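Long-range contacts in rhusiopathiae surface protein B (Erysipelothrix rhusiopathiae, PDB 3V10), which probably binds collagen as a cell-wall-anchored surface adhesin, the chain being its collagen-binding region, for which a Collagen Hug mode of binding is proposed: residues Q12-P17 / D145-T150; G19-P24 / I149-P154; P56-V61 / K131-P136; S62-R67 / V120-Y125. All coordinates share one frame; numbering follows the deposited sequence.

Interaction 1 (Q12-P17 / D145-T150)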
loop_
_atom_site.group_PDB
_atom_site.type_symbol
_atom_site.label_atom_id
_atom_site.label_comp_id
_atom_site.label_asym_id
_atom_site.label_seq_id
_atom_site.Cartn_x
_atom_site.Cartn_y
_atom_site.Cartn_z
ATOM N N GLN A 12 12.416 14.346 -15.985
ATOM C CA GLN A 12 11.892 12.990 -16.084
ATOM C C GLN A 12 10.537 12.869 -15.405
ATOM O O GLN A 12 10.280 13.527 -14.398
ATOM C CB GLN A 12 12.869 11.988 -15.450
ATOM C CG GLN A 12 14.190 11.837 -16.201
ATOM C CD GLN A 12 15.163 10.896 -15.514
ATOM O OE1 GLN A 12 14.890 10.383 -14.427
ATOM N NE2 GLN A 12 16.310 10.667 -16.147
ATOM N N PHE A 13 9.675 12.025 -15.960
ATOM C CA PHE A 13 8.348 11.817 -15.392
ATOM C C PHE A 13 7.768 10.488 -15.849
ATOM O O PHE A 13 7.685 10.219 -17.049
ATOM C CB PHE A 13 7.414 12.959 -15.794
ATOM C CG PHE A 13 5.996 12.766 -15.342
ATOM C CD1 PHE A 13 5.717 12.411 -14.026
ATOM C CD2 PHE A 13 4.939 12.921 -16.234
ATOM C CE1 PHE A 13 4.403 12.211 -13.603
ATOM C CE2 PHE A 13 3.617 12.722 -15.818
ATOM C CZ PHE A 13 3.355 12.365 -14.500
ATOM N N ASP A 14 7.359 9.658 -14.894
ATOM C CA ASP A 14 6.797 8.358 -15.231
ATOM C C ASP A 14 5.825 7.848 -14.171
ATOM O O ASP A 14 5.988 8.117 -12.983
ATOM C CB ASP A 14 7.929 7.352 -15.437
ATOM C CG ASP A 14 7.466 6.093 -16.135
ATOM O OD1 ASP A 14 6.686 6.203 -17.105
ATOM O OD2 ASP A 14 7.891 4.997 -15.721
ATOM N N VAL A 15 4.810 7.114 -14.615
ATOM C CA VAL A 15 3.804 6.562 -13.714
ATOM C C VAL A 15 3.769 5.038 -13.767
ATOM O O VAL A 15 3.774 4.438 -14.843
ATOM C CB VAL A 15 2.390 7.076 -14.065
ATOM C CG1 VAL A 15 1.383 6.550 -13.048
ATOM C CG2 VAL A 15 2.381 8.594 -14.104
ATOM N N ASN A 16 3.720 4.418 -12.593
ATOM C CA ASN A 16 3.679 2.966 -12.485
ATOM C C ASN A 16 2.692 2.568 -11.387
ATOM O O ASN A 16 2.533 3.278 -10.395
ATOM C CB ASN A 16 5.076 2.419 -12.160
ATOM C CG ASN A 16 6.049 2.558 -13.324
ATOM O OD1 ASN A 16 5.942 1.849 -14.326
ATOM N ND2 ASN A 16 6.999 3.478 -13.198
ATOM N N PRO A 17 1.992 1.437 -11.566
ATOM C CA PRO A 17 2.097 0.558 -12.736
ATOM C C PRO A 17 1.371 1.143 -13.947
ATOM O O PRO A 17 0.535 2.034 -13.811
ATOM C CB PRO A 17 1.461 -0.740 -12.243
ATOM C CG PRO A 17 0.406 -0.244 -11.286
ATOM C CD PRO A 17 1.133 0.840 -10.528
ATOM N N ASP A 145 4.237 16.533 -20.625
ATOM C CA ASP A 145 3.129 15.954 -21.365
ATOM C C ASP A 145 2.410 15.032 -20.382
ATOM O O ASP A 145 3.041 14.401 -19.536
ATOM C CB ASP A 145 3.628 15.128 -22.556
ATOM C CG ASP A 145 4.363 15.963 -23.589
ATOM O OD1 ASP A 145 3.985 17.137 -23.789
ATOM O OD2 ASP A 145 5.306 15.435 -24.214
ATOM N N LYS A 146 1.090 14.962 -20.480
ATOM C CA LYS A 146 0.331 14.105 -19.582
ATOM C C LYS A 146 0.498 12.638 -19.955
ATOM O O LYS A 146 0.705 12.295 -21.121
ATOM C CB LYS A 146 -1.154 14.464 -19.631
ATOM C CG LYS A 146 -1.475 15.880 -19.193
ATOM C CD LYS A 146 -2.978 16.131 -19.233
ATOM C CE LYS A 146 -3.319 17.575 -18.881
ATOM N NZ LYS A 146 -4.797 17.807 -18.879
ATOM N N GLN A 147 0.426 11.776 -18.949
ATOM C CA GLN A 147 0.519 10.342 -19.164
ATOM C C GLN A 147 -0.804 9.770 -18.680
ATOM O O GLN A 147 -1.339 10.214 -17.664
ATOM C CB GLN A 147 1.698 9.755 -18.387
ATOM C CG GLN A 147 3.040 10.028 -19.053
ATOM C CD GLN A 147 4.192 9.321 -18.372
ATOM O OE1 GLN A 147 4.079 8.157 -17.988
ATOM N NE2 GLN A 147 5.315 10.015 -18.230
ATOM N N MET A 148 -1.342 8.801 -19.412
ATOM C CA MET A 148 -2.630 8.220 -19.048
ATOM C C MET A 148 -2.587 7.233 -17.893
ATOM O O MET A 148 -1.661 6.435 -17.756
ATOM C CB MET A 148 -3.281 7.530 -20.259
ATOM C CG MET A 148 -4.559 6.731 -19.936
ATOM S SD MET A 148 -6.083 7.685 -19.621
ATOM C CE MET A 148 -5.710 8.493 -18.199
ATOM N N ILE A 149 -3.614 7.317 -17.062
ATOM C CA ILE A 149 -3.794 6.431 -15.929
ATOM C C ILE A 149 -5.212 5.908 -16.088
ATOM O O ILE A 149 -6.163 6.690 -16.209
ATOM C CB ILE A 149 -3.664 7.179 -14.575
ATOM C CG1 ILE A 149 -2.196 7.530 -14.315
ATOM C CG2 ILE A 149 -4.240 6.326 -13.450
ATOM C CD1 ILE A 149 -1.947 8.229 -12.984
ATOM N N THR A 150 -5.342 4.588 -16.135
ATOM C CA THR A 150 -6.638 3.942 -16.277
ATOM C C THR A 150 -6.907 3.130 -15.020
ATOM O O THR A 150 -6.116 2.257 -14.653
ATOM C CB THR A 150 -6.665 3.004 -17.507
ATOM O OG1 THR A 150 -5.697 1.962 -17.340
ATOM C CG2 THR A 150 -6.337 3.784 -18.767
#
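Phe13 to Val15, on strand 12-16, run almost parallel to the irregular segment 145-150, their end-to-end directions 12° apart, but at a distance: the nearest CA atoms, those of Val15 and Gln147, are 7.4 Å apart, and side chains bridge the gap. Gln147 carries most of the contact. Its chain is extended beyond CG, and the amide reaches the strand, where NE2 donates to the carbonyl O of Phe13 at 2.7 Å. The bond is bent at the hydrogen (135°); the oxygen lies close to the Gln147 amide plane, whereas the donor stands well above the carbonyl plane. Phe13 slides past Gln147 in the opposite direction, its ring tilted 56° from the amide and CD2 3.5 Å from NE2. The edge of the same ring meets the carbonyl O of Asp145, 4.1 Å from CD2. On the other side of the amide, Gln147 OE1 faces two groups that give it no hydrogen bond: OD1 of Asp14 at 3.4 Å, also an acceptor, and the N of Val15 at 3.6 Å. Asp14 OD2 is held by ND2 of Asn16 within the strand. Farther along, the side chains of Val15 and Ile149 cross at about a right angle, CG1 3.7 Å from CD1, and Phe30 of strand 28-35 touches both. A single hydrogen bond from the Gln147 side-chain amide thus ties the loop to the strand, flanked by a small apolar contact; the meeting of Asp14 and Gln147 oxygens is probably mildly repulsive, and the buried N of Val15 has no modelled partner.

Interaction 2 (G19-P24 / I149-P154)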
loop_
_atom_site.group_PDB
_atom_site.type_symbol
_atom_site.label_atom_id
_atom_site.label_comp_id
_atom_site.label_asym_id
_atom_site.label_seq_id
_atom_site.Cartn_x
_atom_site.Cartn_y
_atom_site.Cartn_z
ATOM N N GLY A 19 -0.956 0.557 -17.580
ATOM C CA GLY A 19 -2.062 -0.307 -17.947
ATOM C C GLY A 19 -3.230 -0.138 -16.992
ATOM O O GLY A 19 -3.177 0.679 -16.068
ATOM N N LEU A 20 -4.288 -0.913 -17.208
ATOM C CA LEU A 20 -5.472 -0.835 -16.364
ATOM C C LEU A 20 -5.162 -1.251 -14.930
ATOM O O LEU A 20 -4.722 -2.371 -14.681
ATOM C CB LEU A 20 -6.577 -1.722 -16.939
ATOM C CG LEU A 20 -7.960 -1.713 -16.286
ATOM C CD1 LEU A 20 -8.546 -0.299 -16.282
ATOM C CD2 LEU A 20 -8.869 -2.665 -17.051
ATOM N N ILE A 21 -5.379 -0.338 -13.990
ATOM C CA ILE A 21 -5.128 -0.627 -12.588
ATOM C C ILE A 21 -6.379 -1.304 -12.044
ATOM O O ILE A 21 -7.474 -0.745 -12.090
ATOM C CB ILE A 21 -4.801 0.662 -11.812
ATOM C CG1 ILE A 21 -3.494 1.250 -12.355
ATOM C CG2 ILE A 21 -4.671 0.364 -10.316
ATOM C CD1 ILE A 21 -3.123 2.594 -11.771
ATOM N N ASN A 22 -6.197 -2.515 -11.524
ATOM C CA ASN A 22 -7.302 -3.335 -11.033
ATOM C C ASN A 22 -7.914 -3.041 -9.659
ATOM O O ASN A 22 -9.138 -3.113 -9.500
ATOM C CB ASN A 22 -6.877 -4.807 -11.110
ATOM C CG ASN A 22 -7.985 -5.756 -10.719
ATOM O OD1 ASN A 22 -8.028 -6.249 -9.591
ATOM N ND2 ASN A 22 -8.896 -6.014 -11.651
ATOM N N ASN A 23 -7.081 -2.726 -8.669
ATOM C CA ASN A 23 -7.581 -2.444 -7.325
ATOM C C ASN A 23 -6.637 -1.498 -6.576
ATOM O O ASN A 23 -5.478 -1.335 -6.962
ATOM C CB ASN A 23 -7.749 -3.752 -6.544
ATOM C CG ASN A 23 -6.439 -4.480 -6.350
ATOM O OD1 ASN A 23 -5.538 -3.980 -5.686
ATOM N ND2 ASN A 23 -6.323 -5.669 -6.936
ATOM N N PRO A 24 -7.124 -0.861 -5.497
ATOM C CA PRO A 24 -6.320 0.073 -4.705
ATOM C C PRO A 24 -5.368 -0.560 -3.687
ATOM O O PRO A 24 -4.802 0.149 -2.859
ATOM C CB PRO A 24 -7.383 0.932 -4.025
ATOM C CG PRO A 24 -8.444 -0.063 -3.741
ATOM C CD PRO A 24 -8.527 -0.848 -5.041
ATOM N N ILE A 149 -3.614 7.317 -17.062
ATOM C CA ILE A 149 -3.794 6.431 -15.929
ATOM C C ILE A 149 -5.212 5.908 -16.088
ATOM O O ILE A 149 -6.163 6.690 -16.209
ATOM C CB ILE A 149 -3.664 7.179 -14.575
ATOM C CG1 ILE A 149 -2.196 7.530 -14.315
ATOM C CG2 ILE A 149 -4.240 6.326 -13.450
ATOM C CD1 ILE A 149 -1.947 8.229 -12.984
ATOM N N THR A 150 -5.342 4.588 -16.135
ATOM C CA THR A 150 -6.638 3.942 -16.277
ATOM C C THR A 150 -6.907 3.130 -15.020
ATOM O O THR A 150 -6.116 2.257 -14.653
ATOM C CB THR A 150 -6.665 3.004 -17.507
ATOM O OG1 THR A 150 -5.697 1.962 -17.340
ATOM C CG2 THR A 150 -6.337 3.784 -18.767
ATOM N N ILE A 151 -8.024 3.427 -14.364
ATOM C CA ILE A 151 -8.395 2.749 -13.132
ATOM C C ILE A 151 -9.719 2.021 -13.277
ATOM O O ILE A 151 -10.717 2.599 -13.701
ATOM C CB ILE A 151 -8.520 3.751 -11.959
ATOM C CG1 ILE A 151 -7.159 4.386 -11.663
ATOM C CG2 ILE A 151 -9.064 3.041 -10.718
ATOM C CD1 ILE A 151 -7.220 5.506 -10.645
ATOM N N SER A 152 -9.719 0.748 -12.913
ATOM C CA SER A 152 -10.923 -0.056 -13.000
ATOM C C SER A 152 -11.873 0.215 -11.845
ATOM O O SER A 152 -11.477 0.197 -10.678
ATOM C CB SER A 152 -10.573 -1.542 -13.011
ATOM O OG SER A 152 -11.745 -2.323 -12.850
ATOM N N GLN A 153 -13.129 0.472 -12.186
ATOM C CA GLN A 153 -14.168 0.704 -11.199
ATOM C C GLN A 153 -15.112 -0.475 -11.355
ATOM O O GLN A 153 -16.055 -0.425 -12.139
ATOM C CB GLN A 153 -14.907 2.006 -11.489
ATOM C CG GLN A 153 -14.084 3.249 -11.241
ATOM C CD GLN A 153 -14.820 4.504 -11.647
ATOM O OE1 GLN A 153 -14.907 4.830 -12.832
ATOM N NE2 GLN A 153 -15.373 5.211 -10.667
ATOM N N PRO A 154 -14.861 -1.559 -10.607
ATOM C CA PRO A 154 -15.693 -2.762 -10.674
ATOM C C PRO A 154 -17.156 -2.537 -10.324
ATOM O O PRO A 154 -17.482 -1.782 -9.410
ATOM C CB PRO A 154 -15.002 -3.711 -9.698
ATOM C CG PRO A 154 -14.470 -2.768 -8.657
ATOM C CD PRO A 154 -13.878 -1.667 -9.513
HETATM O O HOH W 1 -2.602 3.257 -15.951
HETATM O O HOH W 2 -10.493 -0.368 -8.243
#
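Leu20 and Ile21 run alongside Thr150 to Ser152 in the parallel sense, Ile21 pairing with Ile151 at a CA separation of 4.7 Å. Two nearly straight backbone bonds grip Ile21: its N donates to the O of Thr150 and its O accepts from the N of Ser152, each at 2.8 Å. The Leu20 and Thr150 side chains cross at about a right angle. Thr150 OG1, between the backbone N and the carbonyl carbon (chi1 62°), comes within 3.0 Å of Leu20 CA. Leu20 CD1 sits 3.8 Å from the same OG1 and 4.0 Å from CB of Ser152. Ile21 faces the interior beside Ile28 and Tyr121, its CD1 4.2 Å from CG2 of Ile149. Water continues the pairing at both ends: one molecule donates to Gly19 O and accepts from Thr150 N; another donates to Ser152 O and, weakly, to Asn22 O. Gly19 has a positive phi (87°), at which a CB would jam against the preceding carbonyl. Strand 20-21 is a short, weakly bonded edge, resting on the two bonds of Ile21, of a small sheet with 150-153 central and antiparallel to 131-134, consistent with part of a DE-variant IgG (DEv-IgG) fold.

Interaction 3 (P56-V61 / K131-P136)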
loop_
_atom_site.group_PDB
_atom_site.type_symbol
_atom_site.label_atom_id
_atom_site.label_comp_id
_atom_site.label_asym_id
_atom_site.label_seq_id
_atom_site.Cartn_x
_atom_site.Cartn_y
_atom_site.Cartn_z
ATOM N N PRO A 56 -4.130 13.457 -9.757
ATOM C CA PRO A 56 -5.390 13.541 -10.501
ATOM C C PRO A 56 -6.617 13.020 -9.768
ATOM O O PRO A 56 -6.510 12.293 -8.783
ATOM C CB PRO A 56 -5.090 12.731 -11.759
ATOM C CG PRO A 56 -4.240 11.619 -11.197
ATOM C CD PRO A 56 -3.302 12.336 -10.240
ATOM N N SER A 57 -7.788 13.395 -10.262
ATOM C CA SER A 57 -9.029 12.940 -9.661
ATOM C C SER A 57 -10.205 13.377 -10.513
ATOM O O SER A 57 -10.077 14.271 -11.340
ATOM C CB SER A 57 -9.195 13.553 -8.270
ATOM O OG SER A 57 -9.370 14.956 -8.373
ATOM N N ASN A 58 -11.342 12.719 -10.329
ATOM C CA ASN A 58 -12.559 13.131 -11.014
ATOM C C ASN A 58 -13.634 13.080 -9.940
ATOM O O ASN A 58 -13.306 13.126 -8.759
ATOM C CB ASN A 58 -12.901 12.258 -12.243
ATOM C CG ASN A 58 -13.087 10.794 -11.922
ATOM O OD1 ASN A 58 -13.563 10.428 -10.854
ATOM N ND2 ASN A 58 -12.739 9.940 -12.883
ATOM N N ASP A 59 -14.903 12.990 -10.314
ATOM C CA ASP A 59 -15.954 12.974 -9.299
ATOM C C ASP A 59 -16.097 11.694 -8.481
ATOM O O ASP A 59 -16.726 11.709 -7.421
ATOM C CB ASP A 59 -17.299 13.333 -9.939
ATOM C CG ASP A 59 -17.497 14.833 -10.070
ATOM O OD1 ASP A 59 -16.578 15.511 -10.575
ATOM O OD2 ASP A 59 -18.573 15.335 -9.671
ATOM N N GLU A 60 -15.515 10.598 -8.950
ATOM C CA GLU A 60 -15.618 9.326 -8.231
ATOM C C GLU A 60 -14.278 8.742 -7.783
ATOM O O GLU A 60 -14.219 7.985 -6.813
ATOM C CB GLU A 60 -16.345 8.293 -9.100
ATOM C CG GLU A 60 -17.712 8.749 -9.587
ATOM C CD GLU A 60 -18.434 7.686 -10.392
ATOM O OE1 GLU A 60 -17.774 6.973 -11.181
ATOM O OE2 GLU A 60 -19.668 7.574 -10.244
ATOM N N VAL A 61 -13.206 9.091 -8.485
ATOM C CA VAL A 61 -11.880 8.572 -8.159
ATOM C C VAL A 61 -10.870 9.687 -7.891
ATOM O O VAL A 61 -10.690 10.587 -8.710
ATOM C CB VAL A 61 -11.342 7.685 -9.310
ATOM C CG1 VAL A 61 -9.979 7.097 -8.939
ATOM C CG2 VAL A 61 -12.328 6.584 -9.612
ATOM N N LYS A 131 -16.902 -0.215 -14.691
ATOM C CA LYS A 131 -16.574 1.099 -15.230
ATOM C C LYS A 131 -15.066 1.335 -15.281
ATOM O O LYS A 131 -14.304 0.672 -14.579
ATOM C CB LYS A 131 -17.247 2.154 -14.349
ATOM C CG LYS A 131 -17.301 3.564 -14.899
ATOM C CD LYS A 131 -18.121 4.429 -13.945
ATOM C CE LYS A 131 -18.279 5.855 -14.437
ATOM N NZ LYS A 131 -19.190 6.618 -13.538
ATOM N N ILE A 132 -14.646 2.272 -16.127
ATOM C CA ILE A 132 -13.234 2.616 -16.263
ATOM C C ILE A 132 -13.051 4.112 -16.051
ATOM O O ILE A 132 -13.744 4.923 -16.662
ATOM C CB ILE A 132 -12.689 2.270 -17.663
ATOM C CG1 ILE A 132 -12.804 0.768 -17.911
ATOM C CG2 ILE A 132 -11.226 2.714 -17.783
ATOM C CD1 ILE A 132 -12.358 0.349 -19.301
ATOM N N ALA A 133 -12.120 4.473 -15.175
ATOM C CA ALA A 133 -11.847 5.876 -14.913
ATOM C C ALA A 133 -10.542 6.252 -15.593
ATOM O O ALA A 133 -9.523 5.588 -15.408
ATOM C CB ALA A 133 -11.750 6.123 -13.410
ATOM N N GLU A 134 -10.585 7.311 -16.400
ATOM C CA GLU A 134 -9.404 7.784 -17.099
ATOM C C GLU A 134 -8.903 9.052 -16.423
ATOM O O GLU A 134 -9.558 10.088 -16.478
ATOM C CB GLU A 134 -9.732 8.083 -18.557
ATOM C CG GLU A 134 -10.183 6.867 -19.347
ATOM C CD GLU A 134 -10.357 7.179 -20.819
ATOM O OE1 GLU A 134 -11.152 8.089 -21.134
ATOM O OE2 GLU A 134 -9.694 6.520 -21.650
ATOM N N LEU A 135 -7.738 8.961 -15.798
ATOM C CA LEU A 135 -7.153 10.099 -15.101
ATOM C C LEU A 135 -5.786 10.487 -15.644
ATOM O O LEU A 135 -4.774 10.351 -14.960
ATOM C CB LEU A 135 -7.044 9.791 -13.608
ATOM C CG LEU A 135 -8.367 9.609 -12.858
ATOM C CD1 LEU A 135 -8.080 9.205 -11.422
ATOM C CD2 LEU A 135 -9.173 10.899 -12.903
ATOM N N PRO A 136 -5.739 10.983 -16.891
ATOM C CA PRO A 136 -4.459 11.384 -17.480
ATOM C C PRO A 136 -3.892 12.520 -16.641
ATOM O O PRO A 136 -4.644 13.361 -16.152
ATOM C CB PRO A 136 -4.846 11.800 -18.897
ATOM C CG PRO A 136 -6.245 12.278 -18.745
ATOM C CD PRO A 136 -6.864 11.293 -17.793
HETATM O O HOH W 3 -12.425 11.284 -15.655
#
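Asn58 CG lies between its backbone N and carbonyl carbon (chi1 59°), and the side chain folds back over its own loop into an Asx turn, while the extended chain of Lys131, with CG anti to the backbone N, carries NZ to Glu60. In the turn Asn58 OD1 accepts from the N of Glu60 and the N of Val61, both at 2.7 Å and from opposite faces of the amide plane; the N of Asn58 in turn donates to the O of Val61. This double grip fixes the bend that leads into strand 61-65 of the Ig-like domain, and leaves ND2 directed at strand 131-134. Just past that strand, Leu135 is the main apolar group. Its CD2 fits against the turn, 3.6 Å from the C of Ser57 and 3.7 Å from ND2 of Asn58, while CD1 meets CG1 of Val61 and CB lies 4.0 Å from CB of Pro56. Ala133 continues the surface, its CB 3.9 Å from CG2 of Val61. A water accepts from ND2 of Asn58 and donates to the O of Glu134, joining the loop to the strand's backbone. At the other end the side chains of Glu60 and Lys131 cross at about a right angle in a salt bridge. Glu60 OE1 takes part in it and also accepts from NE2 of Gln153, and Tyr125 touches both charged chains, so this bridge is built into a polar cluster beside the three-stranded sheet. Lys131 NZ meets Glu60 OE1 at 2.8 Å, from above the carboxylate plane.

Interaction 4 (S62-R67 / V120-Y125)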
loop_
_atom_site.group_PDB
_atom_site.type_symbol
_atom_site.label_atom_id
_atom_site.label_comp_id
_atom_site.label_asym_id
_atom_site.label_seq_id
_atom_site.Cartn_x
_atom_site.Cartn_y
_atom_site.Cartn_z
ATOM N N SER A 62 -10.217 9.626 -6.734
ATOM C CA SER A 62 -9.215 10.618 -6.368
ATOM C C SER A 62 -7.956 9.931 -5.866
ATOM O O SER A 62 -8.026 8.979 -5.090
ATOM C CB SER A 62 -9.750 11.558 -5.273
ATOM O OG SER A 62 -10.754 12.426 -5.778
ATOM N N LEU A 63 -6.806 10.397 -6.336
ATOM C CA LEU A 63 -5.533 9.848 -5.890
ATOM C C LEU A 63 -5.029 10.777 -4.806
ATOM O O LEU A 63 -5.193 11.993 -4.907
ATOM C CB LEU A 63 -4.519 9.793 -7.035
ATOM C CG LEU A 63 -4.557 8.519 -7.882
ATOM C CD1 LEU A 63 -5.889 8.425 -8.604
ATOM C CD2 LEU A 63 -3.405 8.539 -8.880
ATOM N N ARG A 64 -4.431 10.208 -3.766
ATOM C CA ARG A 64 -3.920 11.011 -2.663
ATOM C C ARG A 64 -2.703 10.351 -2.029
ATOM O O ARG A 64 -2.421 9.170 -2.264
ATOM C CB ARG A 64 -5.009 11.208 -1.603
ATOM C CG ARG A 64 -5.392 9.944 -0.840
ATOM C CD ARG A 64 -6.290 10.277 0.343
ATOM N NE ARG A 64 -6.416 9.160 1.278
ATOM C CZ ARG A 64 -6.998 8.003 0.984
ATOM N NH1 ARG A 64 -7.067 7.042 1.891
ATOM N NH2 ARG A 64 -7.513 7.805 -0.220
ATOM N N SER A 65 -1.967 11.125 -1.241
ATOM C CA SER A 65 -0.795 10.597 -0.557
ATOM C C SER A 65 -1.279 9.614 0.511
ATOM O O SER A 65 -2.428 9.683 0.945
ATOM C CB SER A 65 -0.011 11.744 0.099
ATOM O OG SER A 65 0.918 11.259 1.053
ATOM N N LEU A 66 -0.421 8.687 0.920
ATOM C CA LEU A 66 -0.793 7.726 1.960
ATOM C C LEU A 66 -0.654 8.371 3.334
ATOM O O LEU A 66 -1.141 7.843 4.338
ATOM C CB LEU A 66 0.121 6.500 1.927
ATOM C CG LEU A 66 -0.100 5.390 0.900
ATOM C CD1 LEU A 66 -0.049 5.949 -0.515
ATOM C CD2 LEU A 66 0.982 4.328 1.105
ATOM N N ARG A 67 0.027 9.509 3.369
ATOM C CA ARG A 67 0.279 10.227 4.614
ATOM C C ARG A 67 -0.877 11.114 5.077
ATOM O O ARG A 67 -1.746 11.494 4.290
ATOM C CB ARG A 67 1.537 11.092 4.462
ATOM C CG ARG A 67 2.770 10.369 3.918
ATOM C CD ARG A 67 3.188 9.208 4.809
ATOM N NE ARG A 67 3.432 9.625 6.187
ATOM C CZ ARG A 67 4.516 10.276 6.597
ATOM N NH1 ARG A 67 5.473 10.589 5.738
ATOM N NH2 ARG A 67 4.639 10.622 7.872
ATOM N N VAL A 120 -2.461 6.496 -3.253
ATOM C CA VAL A 120 -3.530 5.523 -3.088
ATOM C C VAL A 120 -4.787 6.168 -3.649
ATOM O O VAL A 120 -4.926 7.395 -3.621
ATOM C CB VAL A 120 -3.744 5.174 -1.587
ATOM C CG1 VAL A 120 -3.966 6.447 -0.775
ATOM C CG2 VAL A 120 -4.928 4.243 -1.431
ATOM N N TYR A 121 -5.697 5.366 -4.190
ATOM C CA TYR A 121 -6.920 5.941 -4.728
ATOM C C TYR A 121 -8.179 5.423 -4.064
ATOM O O TYR A 121 -8.240 4.281 -3.606
ATOM C CB TYR A 121 -7.029 5.724 -6.247
ATOM C CG TYR A 121 -7.281 4.301 -6.695
ATOM C CD1 TYR A 121 -6.224 3.461 -7.036
ATOM C CD2 TYR A 121 -8.581 3.807 -6.815
ATOM C CE1 TYR A 121 -6.449 2.165 -7.493
ATOM C CE2 TYR A 121 -8.821 2.509 -7.270
ATOM C CZ TYR A 121 -7.747 1.697 -7.612
ATOM O OH TYR A 121 -7.962 0.433 -8.111
ATOM N N ASP A 122 -9.171 6.303 -3.992
ATOM C CA ASP A 122 -10.472 5.975 -3.438
ATOM C C ASP A 122 -11.387 5.934 -4.650
ATOM O O ASP A 122 -11.154 6.639 -5.627
ATOM C CB ASP A 122 -10.959 7.061 -2.472
ATOM C CG ASP A 122 -10.149 7.117 -1.193
ATOM O OD1 ASP A 122 -9.886 6.046 -0.600
ATOM O OD2 ASP A 122 -9.786 8.237 -0.772
ATOM N N ASN A 123 -12.418 5.104 -4.593
ATOM C CA ASN A 123 -13.364 4.988 -5.698
ATOM C C ASN A 123 -14.761 4.890 -5.105
ATOM O O ASN A 123 -15.089 3.915 -4.435
ATOM C CB ASN A 123 -13.026 3.751 -6.540
ATOM C CG ASN A 123 -14.198 3.265 -7.375
ATOM O OD1 ASN A 123 -14.954 4.055 -7.943
ATOM N ND2 ASN A 123 -14.338 1.948 -7.467
ATOM N N ALA A 124 -15.570 5.913 -5.352
ATOM C CA ALA A 124 -16.928 5.990 -4.817
ATOM C C ALA A 124 -17.999 5.279 -5.640
ATOM O O ALA A 124 -19.134 5.125 -5.181
ATOM C CB ALA A 124 -17.313 7.451 -4.629
ATOM N N TYR A 125 -17.644 4.842 -6.844
ATOM C CA TYR A 125 -18.594 4.161 -7.723
ATOM C C TYR A 125 -19.155 2.887 -7.101
ATOM O O TYR A 125 -18.413 2.077 -6.552
ATOM C CB TYR A 125 -17.922 3.816 -9.054
ATOM C CG TYR A 125 -18.841 3.146 -10.055
ATOM C CD1 TYR A 125 -19.930 3.830 -10.594
ATOM C CD2 TYR A 125 -18.603 1.842 -10.483
ATOM C CE1 TYR A 125 -20.761 3.230 -11.544
ATOM C CE2 TYR A 125 -19.425 1.234 -11.430
ATOM C CZ TYR A 125 -20.500 1.936 -11.956
ATOM O OH TYR A 125 -21.307 1.349 -12.908
#
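Val120 sits at the tight end of this antiparallel pair; the axes of the short strands 62-65 and 120-123 come within 4.7 Å, their directions 143° apart. It is locked to Arg64 by two backbone bonds, each 2.9 Å: Arg64 N to Val120 O and Val120 N to Arg64 O. Val120 CG1, between the backbone N and the carbonyl carbon (chi1 54°), touches CG of Arg64 at 3.8 Å. Leu66 closes in beyond the pair, its CD1 3.9 Å from CB of Val120. Covered by these two, Val120 is the buried apolar member of an otherwise polar face. On the inner face Leu63 CD1 packs 3.8 Å from CB of Tyr121; both side chains reach Ile28 and Ile151. The other end is slacker. Asp122 N donates to Ser62 O at 3.1 Å, but the return bond from Ser62 N to Asp122 O is weak at 3.3 Å. Here the modelled salt bridge between Arg64 and Asp122 is too short for its exact geometry to be trusted. An inner apolar face backed by a second layer is characteristic of a beta-sandwich, here the DE-variant IgG (DEv-IgG) fold, with 112-123 joining strand 61-65 to strand 28-35.

In the fold
Interaction 4 is the most buried and joins two strands of the large sheet; interactions 1, 2 and 3 are partly buried and attach loops and short strands around it. Interactions 1 and 2 overlap at Ile149 and Thr150: past the Gln147 side-chain hydrogen bond, the chain turns to a short parallel backbone pairing. Interactions 2 and 3 share the three-stranded sheet, linked by backbone bonds between 150-153 and 131-134, yet interaction 3 itself uses side chains: leucine packing and a salt bridge. Gln153 also ties interaction 2 to interaction 4, its NE2 bonding to Asn123, while Ile151 lies against Val61 and Leu63. Backbone pairing dominates interactions 2 and 4.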